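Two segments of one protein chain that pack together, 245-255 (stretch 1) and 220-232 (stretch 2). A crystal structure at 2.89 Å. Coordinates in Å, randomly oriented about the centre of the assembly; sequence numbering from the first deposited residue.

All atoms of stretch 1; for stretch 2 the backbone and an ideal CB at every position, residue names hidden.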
# COMPACT_ATOMS: atom_id res chain seq x y z
N GLY A 245 -16.24 24.35 6.05
CA GLY A 245 -15.39 23.62 5.12
C GLY A 245 -14.35 22.76 5.81
O GLY A 245 -13.82 23.10 6.87
N MSE A 246 -14.03 21.63 5.18
CA MSE A 246 -13.02 20.73 5.72
C MSE A 246 -11.89 20.47 4.72
O MSE A 246 -12.15 20.17 3.55
CB MSE A 246 -13.65 19.40 6.12
CG MSE A 246 -12.67 18.24 6.03
SE MSE A 246 -13.43 16.56 6.68
CE MSE A 246 -13.82 15.73 4.95
N CYS A 247 -10.65 20.51 5.19
CA CYS A 247 -9.50 20.24 4.34
C CYS A 247 -8.61 19.18 4.99
O CYS A 247 -7.84 19.48 5.90
CB CYS A 247 -8.71 21.52 4.07
SG CYS A 247 -7.43 21.33 2.81
N VAL A 248 -8.72 17.95 4.49
CA VAL A 248 -7.81 16.88 4.88
C VAL A 248 -6.48 17.11 4.17
O VAL A 248 -6.41 17.04 2.94
CB VAL A 248 -8.38 15.51 4.54
CG1 VAL A 248 -7.36 14.42 4.87
CG2 VAL A 248 -9.68 15.26 5.30
N VAL A 249 -5.44 17.40 4.94
CA VAL A 249 -4.07 17.38 4.44
C VAL A 249 -3.47 16.06 4.90
O VAL A 249 -3.33 15.82 6.11
CB VAL A 249 -3.26 18.59 4.96
CG1 VAL A 249 -2.01 18.76 4.12
CG2 VAL A 249 -4.12 19.84 4.93
N THR A 250 -3.11 15.20 3.95
CA THR A 250 -2.77 13.82 4.27
C THR A 250 -1.51 13.38 3.54
O THR A 250 -1.21 13.84 2.43
CB THR A 250 -3.94 12.87 3.91
OG1 THR A 250 -3.54 11.50 4.05
CG2 THR A 250 -4.43 13.12 2.49
N THR A 251 -0.77 12.49 4.19
CA THR A 251 0.28 11.70 3.56
C THR A 251 -0.40 10.53 2.89
O THR A 251 -1.62 10.56 2.72
CB THR A 251 1.32 11.26 4.57
OG1 THR A 251 0.79 10.21 5.40
CG2 THR A 251 1.71 12.44 5.46
N SER A 252 0.34 9.51 2.49
CA SER A 252 -0.29 8.48 1.68
C SER A 252 -1.05 7.43 2.50
O SER A 252 -1.55 6.47 1.92
CB SER A 252 0.75 7.78 0.80
OG SER A 252 0.12 7.20 -0.32
N ILE A 253 -1.16 7.57 3.83
CA ILE A 253 -1.95 6.60 4.58
C ILE A 253 -3.38 6.61 4.08
O ILE A 253 -4.00 5.56 3.89
CB ILE A 253 -1.91 6.83 6.11
CG1 ILE A 253 -1.15 8.10 6.51
CG2 ILE A 253 -1.40 5.59 6.83
CD1 ILE A 253 -2.05 9.13 7.13
N SER A 254 -3.94 7.81 3.87
CA SER A 254 -5.31 7.94 3.41
C SER A 254 -5.53 7.27 2.06
O SER A 254 -6.67 6.99 1.69
CB SER A 254 -5.68 9.42 3.29
OG SER A 254 -5.23 10.16 4.42
N GLU A 255 -4.45 7.02 1.33
CA GLU A 255 -4.52 6.45 -0.01
C GLU A 255 -5.29 5.13 -0.06
O GLU A 255 -6.09 4.91 -0.97
CB GLU A 255 -3.11 6.26 -0.57
CG GLU A 255 -3.08 5.74 -1.99
CD GLU A 255 -1.97 4.72 -2.21
OE1 GLU A 255 -1.26 4.40 -1.24
OE2 GLU A 255 -1.81 4.25 -3.36
N UNK A 220 -11.68 29.55 4.78
CA UNK A 220 -12.48 29.28 5.98
C UNK A 220 -12.57 27.80 6.34
O UNK A 220 -13.25 27.46 7.31
CB UNK A 220 -13.89 29.83 5.79
N UNK A 221 -11.91 26.93 5.58
CA UNK A 221 -11.91 25.51 5.85
C UNK A 221 -11.14 25.21 7.13
O UNK A 221 -10.17 25.89 7.46
CB UNK A 221 -11.31 24.74 4.67
N UNK A 222 -11.56 24.17 7.85
CA UNK A 222 -10.82 23.66 8.99
C UNK A 222 -9.96 22.49 8.54
O UNK A 222 -10.45 21.57 7.89
CB UNK A 222 -11.77 23.24 10.12
N UNK A 223 -8.67 22.53 8.90
CA UNK A 223 -7.70 21.56 8.40
C UNK A 223 -7.54 20.41 9.38
O UNK A 223 -7.25 20.61 10.56
CB UNK A 223 -6.35 22.23 8.15
N UNK A 224 -7.69 19.19 8.85
CA UNK A 224 -7.51 17.95 9.59
C UNK A 224 -6.27 17.29 9.00
O UNK A 224 -6.31 16.76 7.89
CB UNK A 224 -8.74 17.04 9.51
N UNK A 225 -5.17 17.34 9.73
CA UNK A 225 -3.93 16.72 9.27
C UNK A 225 -3.99 15.23 9.55
O UNK A 225 -4.42 14.80 10.63
CB UNK A 225 -2.71 17.35 9.95
N UNK A 226 -3.57 14.42 8.58
CA UNK A 226 -3.58 12.97 8.71
C UNK A 226 -2.22 12.43 8.28
O UNK A 226 -1.87 12.50 7.10
CB UNK A 226 -4.70 12.35 7.88
N UNK A 227 -1.47 11.90 9.23
CA UNK A 227 -0.24 11.18 8.96
C UNK A 227 -0.26 9.89 9.77
O UNK A 227 -1.06 9.75 10.70
CB UNK A 227 0.99 12.03 9.30
N UNK A 228 0.60 8.95 9.40
CA UNK A 228 0.74 7.76 10.24
C UNK A 228 1.05 8.16 11.67
O UNK A 228 0.60 7.52 12.62
CB UNK A 228 1.83 6.84 9.70
N UNK A 229 1.81 9.24 11.84
CA UNK A 229 2.14 9.77 13.15
C UNK A 229 0.91 10.27 13.90
O UNK A 229 0.94 10.34 15.13
CB UNK A 229 3.16 10.90 13.01
N UNK A 230 -0.17 10.62 13.19
CA UNK A 230 -1.33 11.23 13.84
C UNK A 230 -2.65 10.68 13.33
O UNK A 230 -3.71 11.24 13.68
CB UNK A 230 -1.30 12.75 13.64
N UNK A 231 -2.64 9.63 12.52
CA UNK A 231 -3.88 9.13 11.92
C UNK A 231 -4.92 8.78 12.99
O UNK A 231 -6.10 9.11 12.84
CB UNK A 231 -3.59 7.90 11.05
N UNK A 232 -4.49 8.14 14.08
CA UNK A 232 -5.44 7.51 14.99
C UNK A 232 -6.27 8.53 15.77
O UNK A 232 -7.42 8.24 16.12
CB UNK A 232 -4.69 6.60 15.97

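Strand 222-226 runs parallel to strand 246-250, so its CB atoms alternate between two faces of the sheet, one carrying Met246, Val248 and Thr250, the other Cys247 and Val249.

Position 220 has no atom of stretch 1 within 5.5 Å of its CB, so almost any residue would do. It is Pro220, which contributes little.

At 221 the CB points toward stretch 1, 4.2 Å from Cys247 CB, beside the bare CA of Gly245. A flat or long apolar side chain would suit. The residue is Tyr221: Gly245 CA lies over one ring face, 4.3 Å from the centroid in a CH-pi contact, while Cys247 CB sits at the ring edge. A CB on Gly245 would fall 2.4 Å from Tyr221 CD1, so glycine and ring fit one another.

The backbone of 222 is tied at both ends: its N donates to Gly245 O (2.7 Å) and its O accepts from Cys247 N (2.9 Å). Its CB lies on the Met246 face, and the extended angles favour beta-branched residues. It is Thr222, whose CG2 comes 3.2 Å from Gly245 O, the same carbonyl that its own N hydrogen-bonds.

Position 223 turns to the Cys247 face, with its CB 4.6 Å from Val249 CG2. Threonine, valine or isoleucine would suit. Thr223 places CG2 4.3 Å from Cys247 CB, its methyl serving as the apolar neighbour.

At 224 the N donates to Cys247 O (3.0 Å) and the O accepts from Val249 N (3.1 Å). The CB faces Val248 CG2 at 4.7 Å, an apolar setting that suits valine, isoleucine or leucine. In Ile224, CG2 packs 4.1 Å from Val248 CG2.

The CB of 225 is on the Val249 face but meets little except Val249 O, at 4.2 Å; a modest beta-former suffices. Val225 is compact and branched.

At 226 the N donates to Val249 O (2.8 Å) and the O accepts from Thr251 N (3.1 Å). Its CB lies among Thr250, Ser254 and Ile253, with Val248 within reach of a longer chain such as leucine or methionine. Leu226 brings CD1 3.8 Å from Val248 CG1.

The strand ends before 227. The CB of 227 points sideways, 3.9 Å from Thr251 CG2, leaving room for a small residue. It is Ser227, whose OG is taken up at position 230.

At 228 the CB lies 4.5 Å from Ile253 CG2; a long chain could fold over that methyl. Arg228 does so, its NH1 3.3 Å from Ile253 CG2, which lies over one guanidinium face.

Positions 229 and 230 touch nothing of stretch 1, so polar or charged residues suit both. Lys229 leads away; Thr230, whose N donates to Ser227 O (2.8 Å), sits just before a helix without capping it by its side chain. Thr230 OG1 and Ser227 OG are hydrogen-bonded at 2.9 Å.

At 231 the CB points toward Ile253 CD1, 4.4 Å away, inviting an apolar or aromatic group; Tyr231 CD2 lies 3.8 Å from Ile253 CD1, which sits at the ring edge. Position 232 is out of reach and tolerates charge: Glu232.

Stretch 2, residues 220-232: PYTTIVLSRKTYE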
# COMPACT_ATOMS: atom_id res chain seq x y z
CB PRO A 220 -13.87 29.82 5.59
CG PRO A 220 -13.93 29.63 4.10
CD PRO A 220 -12.52 29.86 3.60
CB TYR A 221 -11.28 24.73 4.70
CG TYR A 221 -11.98 24.79 3.35
CD1 TYR A 221 -12.89 25.80 3.04
CD2 TYR A 221 -11.74 23.82 2.39
CE1 TYR A 221 -13.52 25.84 1.82
CE2 TYR A 221 -12.37 23.84 1.16
CZ TYR A 221 -13.26 24.86 0.88
OH TYR A 221 -13.89 24.90 -0.34
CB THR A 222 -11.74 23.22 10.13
OG1 THR A 222 -11.79 21.78 10.19
CG2 THR A 222 -13.15 23.77 9.96
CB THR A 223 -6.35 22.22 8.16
OG1 THR A 223 -5.82 22.70 9.40
CG2 THR A 223 -6.48 23.39 7.19
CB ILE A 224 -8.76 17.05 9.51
CG1 ILE A 224 -9.56 17.14 10.81
CG2 ILE A 224 -8.39 15.62 9.18
CD1 ILE A 224 -10.89 16.42 10.77
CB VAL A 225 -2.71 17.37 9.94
CG1 VAL A 225 -1.42 16.88 9.30
CG2 VAL A 225 -2.81 18.89 9.85
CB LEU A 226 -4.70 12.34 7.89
CG LEU A 226 -6.10 12.30 8.52
CD1 LEU A 226 -7.10 11.71 7.53
CD2 LEU A 226 -6.08 11.50 9.81
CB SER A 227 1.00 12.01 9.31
OG SER A 227 1.06 12.29 10.70
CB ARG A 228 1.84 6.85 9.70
CG ARG A 228 1.83 5.49 10.36
CD ARG A 228 0.57 4.74 9.98
NE ARG A 228 0.85 3.62 9.10
CZ ARG A 228 1.42 3.73 7.90
NH1 ARG A 228 1.78 4.92 7.44
NH2 ARG A 228 1.63 2.65 7.17
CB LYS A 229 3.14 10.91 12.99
CG LYS A 229 3.23 11.84 14.18
CD LYS A 229 3.94 13.13 13.80
CE LYS A 229 4.44 13.87 15.02
NZ LYS A 229 5.48 13.08 15.74
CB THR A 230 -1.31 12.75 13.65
OG1 THR A 230 -1.29 13.05 12.25
CG2 THR A 230 -0.08 13.35 14.32
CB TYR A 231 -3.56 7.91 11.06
CG TYR A 231 -4.74 7.33 10.32
CD1 TYR A 231 -5.62 6.45 10.94
CD2 TYR A 231 -4.97 7.66 8.99
CE1 TYR A 231 -6.69 5.91 10.26
CE2 TYR A 231 -6.04 7.13 8.30
CZ TYR A 231 -6.90 6.26 8.94
OH TYR A 231 -7.97 5.73 8.26
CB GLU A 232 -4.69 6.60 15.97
CG GLU A 232 -5.49 5.38 16.40
CD GLU A 232 -4.91 4.09 15.86
OE1 GLU A 232 -4.02 3.52 16.53
OE2 GLU A 232 -5.33 3.66 14.77
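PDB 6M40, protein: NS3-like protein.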